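Local structure of prepilin (Salmonella typhi, 3FHV) at residues Thr12-Leu17 against Leu150-Asn155; Thr19-Met24 against Asn87-Thr92; Ser99-Ile104 against Ser136-Asp141. The protein probably serves, once processed, as the pilin subunit of type IVb pili and interacts with the host chloride channel CFTR. All blocks are in the same frame, centred on the assembly; numbering follows the deposited sequence.

Contact 1: Thr12-Leu17 against Leu150-Asn155; sequences TNYQTL and LVFNYN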
ATOM      1  N   THR A  12       9.877   2.177   1.713  1.00  8.44           N
ATOM      2  CA  THR A  12       8.611   1.867   1.072  1.00  7.82           C
ATOM      3  C   THR A  12       7.437   2.234   1.981  1.00  6.87           C
ATOM      4  O   THR A  12       6.387   2.680   1.503  1.00  6.94           O
ATOM      5  CB  THR A  12       8.539   0.368   0.715  1.00  8.64           C
ATOM      6  OG1 THR A  12       9.618   0.054  -0.172  1.00 10.70           O
ATOM      7  CG2 THR A  12       7.200   0.029   0.031  1.00  5.26           C
ATOM      8  N   ASN A  13       7.617   2.049   3.286  1.00  6.78           N
ATOM      9  CA  ASN A  13       6.556   2.362   4.240  1.00  6.99           C
ATOM     10  C   ASN A  13       6.238   3.848   4.258  1.00  6.97           C
ATOM     11  O   ASN A  13       5.070   4.233   4.239  1.00  5.90           O
ATOM     12  CB  ASN A  13       6.923   1.891   5.662  1.00  7.27           C
ATOM     13  CG  ASN A  13       6.642   0.412   5.879  1.00 10.11           C
ATOM     14  OD1 ASN A  13       5.787  -0.169   5.213  1.00  7.85           O
ATOM     15  ND2 ASN A  13       7.340  -0.193   6.835  1.00  9.62           N
ATOM     16  N   TYR A  14       7.270   4.689   4.288  1.00  5.07           N
ATOM     17  CA  TYR A  14       7.034   6.128   4.306  1.00  6.14           C
ATOM     18  C   TYR A  14       6.457   6.602   2.979  1.00  4.92           C
ATOM     19  O   TYR A  14       5.583   7.459   2.949  1.00  6.30           O
ATOM     20  CB  TYR A  14       8.334   6.887   4.604  1.00  6.28           C
ATOM     21  CG  TYR A  14       8.919   6.536   5.954  1.00  5.91           C
ATOM     22  CD1 TYR A  14       8.124   6.556   7.105  1.00  9.10           C
ATOM     23  CD2 TYR A  14      10.247   6.138   6.075  1.00  6.87           C
ATOM     24  CE1 TYR A  14       8.645   6.172   8.347  1.00  9.97           C
ATOM     25  CE2 TYR A  14      10.772   5.758   7.303  1.00  6.11           C
ATOM     26  CZ  TYR A  14       9.969   5.770   8.429  1.00  6.76           C
ATOM     27  OH  TYR A  14      10.478   5.356   9.632  1.00  7.30           O
ATOM     28  N   GLN A  15       6.942   6.040   1.880  1.00  5.74           N
ATOM     29  CA  GLN A  15       6.460   6.452   0.572  1.00  8.73           C
ATOM     30  C   GLN A  15       4.987   6.104   0.388  1.00  8.61           C
ATOM     31  O   GLN A  15       4.203   6.938  -0.083  1.00  8.55           O
ATOM     32  CB  GLN A  15       7.322   5.822  -0.534  1.00  9.49           C
ATOM     33  CG  GLN A  15       8.713   6.452  -0.631  1.00 12.39           C
ATOM     34  CD  GLN A  15       9.643   5.706  -1.572  1.00 15.71           C
ATOM     35  OE1 GLN A  15       9.202   4.908  -2.385  1.00 18.48           O
ATOM     36  NE2 GLN A  15      10.942   5.974  -1.465  1.00 18.03           N
ATOM     37  N   THR A  16       4.608   4.891   0.776  1.00  8.34           N
ATOM     38  CA  THR A  16       3.219   4.473   0.642  1.00  7.84           C
ATOM     39  C   THR A  16       2.310   5.209   1.624  1.00  7.81           C
ATOM     40  O   THR A  16       1.180   5.550   1.279  1.00  7.98           O
ATOM     41  CB  THR A  16       3.056   2.932   0.819  1.00  6.35           C
ATOM     42  OG1 THR A  16       3.679   2.503   2.032  1.00  6.57           O
ATOM     43  CG2 THR A  16       3.686   2.188  -0.350  1.00  6.17           C
ATOM     44  N   LEU A  17       2.800   5.446   2.844  1.00  7.92           N
ATOM     45  CA  LEU A  17       2.024   6.167   3.850  1.00  6.31           C
ATOM     46  C   LEU A  17       1.719   7.561   3.296  1.00  6.38           C
ATOM     47  O   LEU A  17       0.604   8.066   3.437  1.00  4.98           O
ATOM     48  CB  LEU A  17       2.805   6.279   5.175  1.00  6.73           C
ATOM     49  CG  LEU A  17       2.140   7.070   6.315  1.00  5.76           C
ATOM     50  CD1 LEU A  17       0.798   6.448   6.674  1.00  8.00           C
ATOM     51  CD2 LEU A  17       3.064   7.113   7.526  1.00  8.26           C
ATOM     52  N   LEU A 150      13.673  12.367  11.262  1.00  6.75           N
ATOM     53  CA  LEU A 150      13.512  12.679   9.848  1.00  7.53           C
ATOM     54  C   LEU A 150      12.101  13.199   9.643  1.00  8.83           C
ATOM     55  O   LEU A 150      11.152  12.702  10.255  1.00  9.03           O
ATOM     56  CB  LEU A 150      13.733  11.427   8.981  1.00  8.29           C
ATOM     57  CG  LEU A 150      15.140  10.803   8.929  1.00  9.90           C
ATOM     58  CD1 LEU A 150      15.127   9.541   8.053  1.00  9.16           C
ATOM     59  CD2 LEU A 150      16.115  11.815   8.363  1.00 11.80           C
ATOM     60  N   VAL A 151      11.962  14.225   8.813  1.00  8.87           N
ATOM     61  CA  VAL A 151      10.641  14.764   8.518  1.00  9.57           C
ATOM     62  C   VAL A 151      10.479  14.867   7.010  1.00  8.98           C
ATOM     63  O   VAL A 151      11.351  15.390   6.323  1.00  8.25           O
ATOM     64  CB  VAL A 151      10.424  16.169   9.136  1.00  8.44           C
ATOM     65  CG1 VAL A 151       8.986  16.614   8.898  1.00  9.78           C
ATOM     66  CG2 VAL A 151      10.720  16.143  10.627  1.00  8.23           C
ATOM     67  N   PHE A 152       9.365  14.351   6.502  1.00  8.01           N
ATOM     68  CA  PHE A 152       9.084  14.393   5.076  1.00  7.84           C
ATOM     69  C   PHE A 152       7.867  15.292   4.858  1.00  9.34           C
ATOM     70  O   PHE A 152       6.785  15.032   5.390  1.00  8.27           O
ATOM     71  CB  PHE A 152       8.824  12.973   4.563  1.00  7.18           C
ATOM     72  CG  PHE A 152       9.849  11.971   5.025  1.00  8.06           C
ATOM     73  CD1 PHE A 152      11.203  12.165   4.756  1.00  8.13           C
ATOM     74  CD2 PHE A 152       9.465  10.842   5.739  1.00  7.01           C
ATOM     75  CE1 PHE A 152      12.163  11.245   5.198  1.00  6.56           C
ATOM     76  CE2 PHE A 152      10.405   9.921   6.183  1.00  8.96           C
ATOM     77  CZ  PHE A 152      11.763  10.118   5.914  1.00  8.60           C
ATOM     78  N   ASN A 153       8.051  16.349   4.073  1.00  9.86           N
ATOM     79  CA  ASN A 153       6.962  17.263   3.751  1.00 12.69           C
ATOM     80  C   ASN A 153       6.368  16.987   2.374  1.00 12.79           C
ATOM     81  O   ASN A 153       6.913  16.202   1.598  1.00 10.09           O
ATOM     82  CB  ASN A 153       7.437  18.714   3.837  1.00 15.93           C
ATOM     83  CG  ASN A 153       7.554  19.205   5.267  1.00 21.24           C
ATOM     84  OD1 ASN A 153       8.601  19.068   5.900  1.00 28.55           O
ATOM     85  ND2 ASN A 153       6.475  19.781   5.785  1.00 23.35           N
ATOM     86  N   TYR A 154       5.248  17.638   2.077  1.00 13.82           N
ATOM     87  CA  TYR A 154       4.333  17.159   1.047  1.00 17.67           C
ATOM     88  C   TYR A 154       3.382  18.263   0.598  1.00 24.55           C
ATOM     89  O   TYR A 154       2.535  18.716   1.369  1.00 20.79           O
ATOM     90  CB  TYR A 154       3.539  15.953   1.553  1.00 14.05           C
ATOM     91  CG  TYR A 154       4.308  14.652   1.509  1.00 11.98           C
ATOM     92  CD1 TYR A 154       4.624  14.051   0.299  1.00  8.02           C
ATOM     93  CD2 TYR A 154       4.716  14.026   2.678  1.00 10.47           C
ATOM     94  CE1 TYR A 154       5.326  12.861   0.254  1.00 11.69           C
ATOM     95  CE2 TYR A 154       5.419  12.836   2.644  1.00  9.65           C
ATOM     96  CZ  TYR A 154       5.721  12.258   1.429  1.00  9.56           C
ATOM     97  OH  TYR A 154       6.420  11.073   1.389  1.00  9.59           O
ATOM     98  N   ASN A 155       3.527  18.691  -0.652  1.00 33.34           N
ATOM     99  CA  ASN A 155       3.125  20.034  -1.053  1.00 42.47           C
ATOM    100  C   ASN A 155       3.307  21.050   0.070  1.00 45.55           C
ATOM    101  O   ASN A 155       2.605  21.004   1.080  1.00 47.52           O
ATOM    102  CB  ASN A 155       1.673  20.037  -1.535  1.00 43.70           C
ATOM    103  CG  ASN A 155       1.547  20.393  -3.004  1.00 47.74           C
ATOM    104  OD1 ASN A 155       0.484  20.234  -3.604  1.00 49.74           O
ATOM    105  ND2 ASN A 155       2.635  20.876  -3.591  1.00 49.07           N
TER
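Tyr14 and Phe152 make the main touch between the helix and the strand. Phe152 CE2 lies over one face of the Tyr14 ring, 3.6 Å above its plane and shifted toward the rim. The closest atom there is Tyr14 CG, 3.7 Å from Phe152 CE2, and Tyr14 CB is also within touching distance at 4.0 Å. The two rings are neither stacked nor edge-to-face. Their centroids are 5.4 Å apart and their planes are inclined by 49°. The second touch is looser: Tyr154 OH comes to 4.0 Å from Tyr14 O, which is too far for a bond.

All three aromatic residues leave the backbone toward the opposing segment. The Tyr14 ring stands anti to its own carbonyl carbon (chi1 -61°), and this carries the hydroxyl past Phe152 to Thr93 OG1, its hydrogen-bond partner on strand 88-96. That bond ties the far end of the ring to the sheet. Backbone hydrogen bonding to Ile91 on the neighbouring strand 88-96 holds Phe152 within the sheet, and Tyr154 sets its ring against Phe89.

The contact is part of the buried helix-on-sheet core of the pilin globular domain. Helix 8-25 lies here against strand 148-154, which runs between strands 88-96 and 116-119. Met108 of helix 98-111 packs on Phe152 and Tyr154, while Ile73 of strand 72-78 touches Tyr14.

Contact 2: Thr19-Met24 against Asn87-Thr92; sequences TNTIGM and NGFTIT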
ATOM      1  N   THR A  19       1.577   8.429   0.067  1.00  7.16           N
ATOM      2  CA  THR A  19       0.614   8.265  -1.014  1.00  9.05           C
ATOM      3  C   THR A  19      -0.804   8.070  -0.467  1.00  8.18           C
ATOM      4  O   THR A  19      -1.755   8.681  -0.964  1.00  7.55           O
ATOM      5  CB  THR A  19       1.007   7.072  -1.914  1.00  9.79           C
ATOM      6  OG1 THR A  19       2.216   7.397  -2.613  1.00 10.76           O
ATOM      7  CG2 THR A  19      -0.107   6.765  -2.926  1.00 12.67           C
ATOM      8  N   ASN A  20      -0.941   7.236   0.565  1.00  8.24           N
ATOM      9  CA  ASN A  20      -2.239   6.991   1.178  1.00  9.10           C
ATOM     10  C   ASN A  20      -2.795   8.262   1.807  1.00  9.83           C
ATOM     11  O   ASN A  20      -3.987   8.542   1.712  1.00 10.16           O
ATOM     12  CB  ASN A  20      -2.141   5.902   2.246  1.00  8.56           C
ATOM     13  CG  ASN A  20      -1.826   4.543   1.658  1.00  8.21           C
ATOM     14  OD1 ASN A  20      -2.186   4.257   0.518  1.00  7.72           O
ATOM     15  ND2 ASN A  20      -1.171   3.697   2.435  1.00  8.70           N
ATOM     16  N   THR A  21      -1.926   9.023   2.459  1.00  8.56           N
ATOM     17  CA  THR A  21      -2.342  10.263   3.085  1.00  7.94           C
ATOM     18  C   THR A  21      -2.819  11.264   2.033  1.00  9.28           C
ATOM     19  O   THR A  21      -3.836  11.930   2.224  1.00 10.29           O
ATOM     20  CB  THR A  21      -1.188  10.870   3.920  1.00  9.22           C
ATOM     21  OG1 THR A  21      -0.772   9.918   4.909  1.00  6.32           O
ATOM     22  CG2 THR A  21      -1.647  12.144   4.628  1.00  9.51           C
ATOM     23  N   ILE A  22      -2.084  11.386   0.930  1.00  8.77           N
ATOM     24  CA  ILE A  22      -2.489  12.306  -0.131  1.00 10.88           C
ATOM     25  C   ILE A  22      -3.871  11.885  -0.643  1.00 11.37           C
ATOM     26  O   ILE A  22      -4.747  12.726  -0.868  1.00 13.17           O
ATOM     27  CB  ILE A  22      -1.462  12.303  -1.288  1.00  9.82           C
ATOM     28  CG1 ILE A  22      -0.187  13.023  -0.832  1.00 10.07           C
ATOM     29  CG2 ILE A  22      -2.047  12.982  -2.526  1.00 11.34           C
ATOM     30  CD1 ILE A  22       1.026  12.758  -1.693  1.00 11.08           C
ATOM     31  N   GLY A  23      -4.070  10.580  -0.798  1.00 11.12           N
ATOM     32  CA  GLY A  23      -5.354  10.075  -1.264  1.00 12.54           C
ATOM     33  C   GLY A  23      -6.475  10.434  -0.301  1.00 15.25           C
ATOM     34  O   GLY A  23      -7.552  10.869  -0.716  1.00 15.98           O
ATOM     35  N   MET A  24      -6.223  10.257   0.992  1.00 15.56           N
ATOM     36  CA  MET A  24      -7.216  10.574   2.013  1.00 18.29           C
ATOM     37  C   MET A  24      -7.521  12.069   2.075  1.00 18.21           C
ATOM     38  O   MET A  24      -8.676  12.463   2.206  1.00 18.38           O
ATOM     39  CB  MET A  24      -6.738  10.104   3.390  1.00 18.67           C
ATOM     40  CG  MET A  24      -7.686  10.454   4.527  1.00 22.61           C
ATOM     41  SD  MET A  24      -7.126   9.864   6.141  1.00 26.81           S
ATOM     42  CE  MET A  24      -6.115  11.189   6.663  1.00 25.01           C
ATOM     43  N   ASN A  87      -3.932  22.241   2.761  1.00 64.41           N
ATOM     44  CA  ASN A  87      -2.508  22.490   2.579  1.00 57.67           C
ATOM     45  C   ASN A  87      -1.755  21.165   2.578  1.00 50.97           C
ATOM     46  O   ASN A  87      -2.219  20.187   1.991  1.00 52.27           O
ATOM     47  CB  ASN A  87      -1.976  23.401   3.687  1.00 58.94           C
ATOM     48  CG  ASN A  87      -2.521  24.810   3.587  1.00 60.26           C
ATOM     49  OD1 ASN A  87      -2.347  25.483   2.572  1.00 60.66           O
ATOM     50  ND2 ASN A  87      -3.184  25.265   4.642  1.00 61.27           N
ATOM     51  N   GLY A  88      -0.603  21.126   3.236  1.00 42.43           N
ATOM     52  CA  GLY A  88       0.163  19.895   3.260  1.00 30.37           C
ATOM     53  C   GLY A  88       0.211  19.213   4.613  1.00 22.38           C
ATOM     54  O   GLY A  88      -0.561  19.526   5.519  1.00 19.66           O
ATOM     55  N   PHE A  89       1.124  18.260   4.739  1.00 15.74           N
ATOM     56  CA  PHE A  89       1.297  17.520   5.976  1.00 10.60           C
ATOM     57  C   PHE A  89       2.741  17.059   6.021  1.00  8.88           C
ATOM     58  O   PHE A  89       3.469  17.183   5.034  1.00  9.67           O
ATOM     59  CB  PHE A  89       0.350  16.311   6.019  1.00  8.52           C
ATOM     60  CG  PHE A  89       0.592  15.302   4.929  1.00  6.17           C
ATOM     61  CD1 PHE A  89       1.470  14.237   5.121  1.00  4.74           C
ATOM     62  CD2 PHE A  89      -0.053  15.423   3.698  1.00  7.47           C
ATOM     63  CE1 PHE A  89       1.699  13.307   4.102  1.00  7.34           C
ATOM     64  CE2 PHE A  89       0.170  14.504   2.680  1.00  9.30           C
ATOM     65  CZ  PHE A  89       1.049  13.440   2.883  1.00  7.69           C
ATOM     66  N   THR A  90       3.153  16.547   7.172  1.00  8.69           N
ATOM     67  CA  THR A  90       4.506  16.045   7.343  1.00  7.51           C
ATOM     68  C   THR A  90       4.442  14.637   7.913  1.00  8.23           C
ATOM     69  O   THR A  90       3.475  14.271   8.580  1.00  8.98           O
ATOM     70  CB  THR A  90       5.331  16.894   8.345  1.00  7.42           C
ATOM     71  OG1 THR A  90       4.636  16.962   9.601  1.00  8.53           O
ATOM     72  CG2 THR A  90       5.570  18.298   7.811  1.00  8.31           C
ATOM     73  N   ILE A  91       5.466  13.841   7.620  1.00  7.82           N
ATOM     74  CA  ILE A  91       5.576  12.503   8.186  1.00  6.93           C
ATOM     75  C   ILE A  91       6.899  12.581   8.929  1.00  6.94           C
ATOM     76  O   ILE A  91       7.954  12.751   8.312  1.00  8.43           O
ATOM     77  CB  ILE A  91       5.678  11.387   7.122  1.00  7.09           C
ATOM     78  CG1 ILE A  91       4.386  11.318   6.299  1.00  7.93           C
ATOM     79  CG2 ILE A  91       5.915  10.030   7.819  1.00  7.86           C
ATOM     80  CD1 ILE A  91       4.395  10.201   5.260  1.00  8.30           C
ATOM     81  N   THR A  92       6.831  12.488  10.250  1.00  6.14           N
ATOM     82  CA  THR A  92       8.014  12.554  11.093  1.00  6.38           C
ATOM     83  C   THR A  92       8.303  11.168  11.643  1.00  7.87           C
ATOM     84  O   THR A  92       7.390  10.477  12.090  1.00 10.23           O
ATOM     85  CB  THR A  92       7.793  13.512  12.294  1.00  7.19           C
ATOM     86  OG1 THR A  92       7.524  14.831  11.809  1.00  4.19           O
ATOM     87  CG2 THR A  92       9.032  13.554  13.196  1.00  6.65           C
TER
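Thr21 and Phe89 meet through a CH-pi contact. The methyl carbon Thr21 CG2 sits above the middle of the Phe89 ring, 3.4 Å from its centroid. The approach is only 9° off the ring normal, so all six ring carbons lie within 4 Å of this methyl. Thr21 CB adds a second touch, 3.6 Å from Phe89 CZ. The two side chains come from opposite directions, one from the helix and one from the strand.

The other touch is plain apolar packing at the rim of the same ring. Ile22 CG1 lies near the ring plane, 3.8 Å from Phe89 CE2, and its side chain crosses that of Phe89 at about a right angle. The ring is therefore met on one face by Thr21 and on one edge by Ile22. Phe89 CG is wedged between its own backbone N and carbonyl carbon (chi1 62°), and the ring projects from the strand to the helix.

The hydroxyl of Thr21 bonds within the helix. Thr21 OG1 is hydrogen-bonded to Leu17 O, one turn back, which turns the hydroxyl to the helix backbone and the methyl to the ring. Around the contact, Tyr154 meets Phe89 with the ring planes at about 20°, and Val75 of strand 72-78 touches both Thr21 and Phe89.

This is the helix-on-sheet packing of the pilin fold. In this fragment, helix 8-25 probably corresponds to the C-terminal half of the long N-terminal pilin helix, which packs on the antiparallel sheet.

Contact 3: Ser99-Ile104 against Ser136-Asp141; sequences SACVSI and SECTAD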
ATOM      1  N   SER A  99      22.849   4.649  10.070  1.00 13.85           N
ATOM      2  CA  SER A  99      22.852   4.022   8.757  1.00 14.95           C
ATOM      3  C   SER A  99      21.511   4.170   8.044  1.00 13.39           C
ATOM      4  O   SER A  99      21.463   4.525   6.865  1.00 12.38           O
ATOM      5  CB  SER A  99      23.202   2.539   8.886  1.00 16.32           C
ATOM      6  OG  SER A  99      23.151   1.915   7.621  1.00 21.77           O
ATOM      7  N   ALA A 100      20.429   3.897   8.767  1.00 12.92           N
ATOM      8  CA  ALA A 100      19.086   3.994   8.207  1.00 14.00           C
ATOM      9  C   ALA A 100      18.763   5.432   7.822  1.00 12.27           C
ATOM     10  O   ALA A 100      18.144   5.677   6.794  1.00 11.37           O
ATOM     11  CB  ALA A 100      18.063   3.478   9.209  1.00 14.43           C
ATOM     12  N   CYS A 101      19.173   6.379   8.658  1.00 11.25           N
ATOM     13  CA  CYS A 101      18.930   7.790   8.387  1.00 11.73           C
ATOM     14  C   CYS A 101      19.527   8.185   7.036  1.00 11.14           C
ATOM     15  O   CYS A 101      18.915   8.921   6.267  1.00 10.01           O
ATOM     16  CB  CYS A 101      19.542   8.633   9.504  1.00 12.49           C
ATOM     17  SG  CYS A 101      19.556  10.446   9.298  1.00 11.55           S
ATOM     18  N   VAL A 102      20.726   7.693   6.747  1.00 10.74           N
ATOM     19  CA  VAL A 102      21.370   8.015   5.480  1.00  9.52           C
ATOM     20  C   VAL A 102      20.653   7.392   4.292  1.00  9.89           C
ATOM     21  O   VAL A 102      20.397   8.060   3.289  1.00  7.60           O
ATOM     22  CB  VAL A 102      22.836   7.548   5.460  1.00  9.24           C
ATOM     23  CG1 VAL A 102      23.437   7.796   4.076  1.00 10.89           C
ATOM     24  CG2 VAL A 102      23.632   8.298   6.527  1.00  9.97           C
ATOM     25  N   SER A 103      20.329   6.108   4.400  1.00  9.82           N
ATOM     26  CA  SER A 103      19.652   5.419   3.307  1.00 10.64           C
ATOM     27  C   SER A 103      18.218   5.908   3.089  1.00  9.43           C
ATOM     28  O   SER A 103      17.769   6.031   1.955  1.00  6.97           O
ATOM     29  CB  SER A 103      19.641   3.912   3.564  1.00 12.31           C
ATOM     30  OG  SER A 103      18.870   3.617   4.709  1.00 19.25           O
ATOM     31  N   ILE A 104      17.500   6.177   4.172  1.00  8.17           N
ATOM     32  CA  ILE A 104      16.128   6.642   4.053  1.00  8.32           C
ATOM     33  C   ILE A 104      16.040   8.074   3.520  1.00  7.91           C
ATOM     34  O   ILE A 104      15.233   8.363   2.630  1.00  5.20           O
ATOM     35  CB  ILE A 104      15.402   6.564   5.406  1.00  8.43           C
ATOM     36  CG1 ILE A 104      15.326   5.099   5.871  1.00  9.01           C
ATOM     37  CG2 ILE A 104      13.998   7.149   5.281  1.00  7.67           C
ATOM     38  CD1 ILE A 104      14.874   4.945   7.324  1.00  9.46           C
ATOM     39  N   SER A 136      26.740  13.351   6.878  1.00 11.76           N
ATOM     40  CA  SER A 136      27.177  14.371   7.811  1.00 12.23           C
ATOM     41  C   SER A 136      26.079  14.779   8.789  1.00 12.13           C
ATOM     42  O   SER A 136      26.310  14.840  10.000  1.00 11.09           O
ATOM     43  CB  SER A 136      27.690  15.584   7.026  1.00 11.91           C
ATOM     44  OG  SER A 136      28.093  16.641   7.883  1.00 15.13           O
ATOM     45  N   GLU A 137      24.880  15.041   8.275  1.00  9.81           N
ATOM     46  CA  GLU A 137      23.775  15.465   9.126  1.00  8.71           C
ATOM     47  C   GLU A 137      23.162  14.383  10.012  1.00  7.32           C
ATOM     48  O   GLU A 137      22.609  14.690  11.058  1.00  9.37           O
ATOM     49  CB  GLU A 137      22.681  16.110   8.282  1.00  7.22           C
ATOM     50  CG  GLU A 137      23.155  17.331   7.518  1.00  7.80           C
ATOM     51  CD  GLU A 137      22.045  17.956   6.714  1.00  7.90           C
ATOM     52  OE1 GLU A 137      21.025  17.264   6.508  1.00 10.21           O
ATOM     53  OE2 GLU A 137      22.190  19.116   6.279  1.00  7.00           O
ATOM     54  N   CYS A 138      23.239  13.125   9.590  1.00  8.32           N
ATOM     55  CA  CYS A 138      22.707  12.033  10.398  1.00  9.66           C
ATOM     56  C   CYS A 138      23.720  11.791  11.505  1.00 11.13           C
ATOM     57  O   CYS A 138      24.892  11.587  11.226  1.00 10.33           O
ATOM     58  CB  CYS A 138      22.559  10.761   9.568  1.00  8.79           C
ATOM     59  SG  CYS A 138      21.278  10.813   8.269  1.00 10.87           S
ATOM     60  N   THR A 139      23.263  11.807  12.751  1.00 11.16           N
ATOM     61  CA  THR A 139      24.156  11.630  13.894  1.00 13.62           C
ATOM     62  C   THR A 139      24.337  10.185  14.356  1.00 13.55           C
ATOM     63  O   THR A 139      23.474   9.332  14.146  1.00 12.19           O
ATOM     64  CB  THR A 139      23.683  12.497  15.082  1.00 12.99           C
ATOM     65  OG1 THR A 139      22.280  12.297  15.295  1.00 13.76           O
ATOM     66  CG2 THR A 139      23.936  13.971  14.789  1.00 15.72           C
ATOM     67  N   ALA A 140      25.473   9.926  14.994  1.00 14.31           N
ATOM     68  CA  ALA A 140      25.814   8.593  15.488  1.00 14.44           C
ATOM     69  C   ALA A 140      24.796   8.061  16.489  1.00 14.19           C
ATOM     70  O   ALA A 140      24.143   8.833  17.191  1.00 11.00           O
ATOM     71  CB  ALA A 140      27.196   8.623  16.128  1.00 15.37           C
ATOM     72  N   ASP A 141      24.661   6.737  16.555  1.00 13.55           N
ATOM     73  CA  ASP A 141      23.728   6.135  17.505  1.00 13.82           C
ATOM     74  C   ASP A 141      24.305   6.264  18.911  1.00 14.64           C
ATOM     75  O   ASP A 141      25.504   6.488  19.077  1.00 14.79           O
ATOM     76  CB  ASP A 141      23.539   4.631  17.256  1.00 13.89           C
ATOM     77  CG  ASP A 141      23.109   4.301  15.842  1.00 13.55           C
ATOM     78  OD1 ASP A 141      22.344   5.072  15.240  1.00 12.64           O
ATOM     79  OD2 ASP A 141      23.531   3.236  15.343  1.00 16.69           O
TER
HETATM   80  O   HOH W   1      23.342   2.775  12.369  1.00 19.79           O
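Cys101 and Cys138 are joined by a disulfide, with their CA atoms 6.0 Å apart. Cys101 CB points from helix 98-111 toward the other segment and lies 3.7 Å from Cys138 CB. From there SG stands anti to the backbone N (chi1 173°), which extends it away from the helix. It ends in the covalent bond, 2.0 Å from Cys138 SG. The C-S-S-C torsion is -80°, close to the relaxed value near 90° and of left-handed sense.

The same sulfur of Cys138 also touches the next residue of the helix. Val102 CG2 packs against Cys138 SG at 3.9 Å. Ile119 of strand 116-119 lies on both cysteines, and Leu150 lies on Cys101, so the bridge is buried.

A water makes a second, polar link. It accepts from Ser99 N and donates to Asp141 OD2, at 3.0 Å from each of these atoms. Asp141 OD1 takes the backbone N of Gln98, so the carboxylate reaches the first turn of the helix directly through OD1 and through the water by OD2.

Cys138 is the first residue past helix 131-137. The bridge encloses the region between Cys101 and Cys138, with its helices and strands, as the D-region disulfide of type IV pilins does.

Contacts 1 and 2 are adjacent, with centres about 8 Å apart. Both use helix 8-25, and their strands, 148-154 and 88-96, are neighbours in one antiparallel sheet. Phe152 N and Ile91 O, 2.8 Å apart, probably form one of the hydrogen bonds between these strands. Contact 3 lies at the other side of the chain's centre from contact 2, about 23 Å between centres. It does touch contact 1: Leu150 CD2 is 3.8 Å from Cys101 SG. Along the chain, contact 1 encloses the other two. The helix of contacts 1 and 2 also meets the second subunit, whereas contact 3 touches no other chain of the assembly.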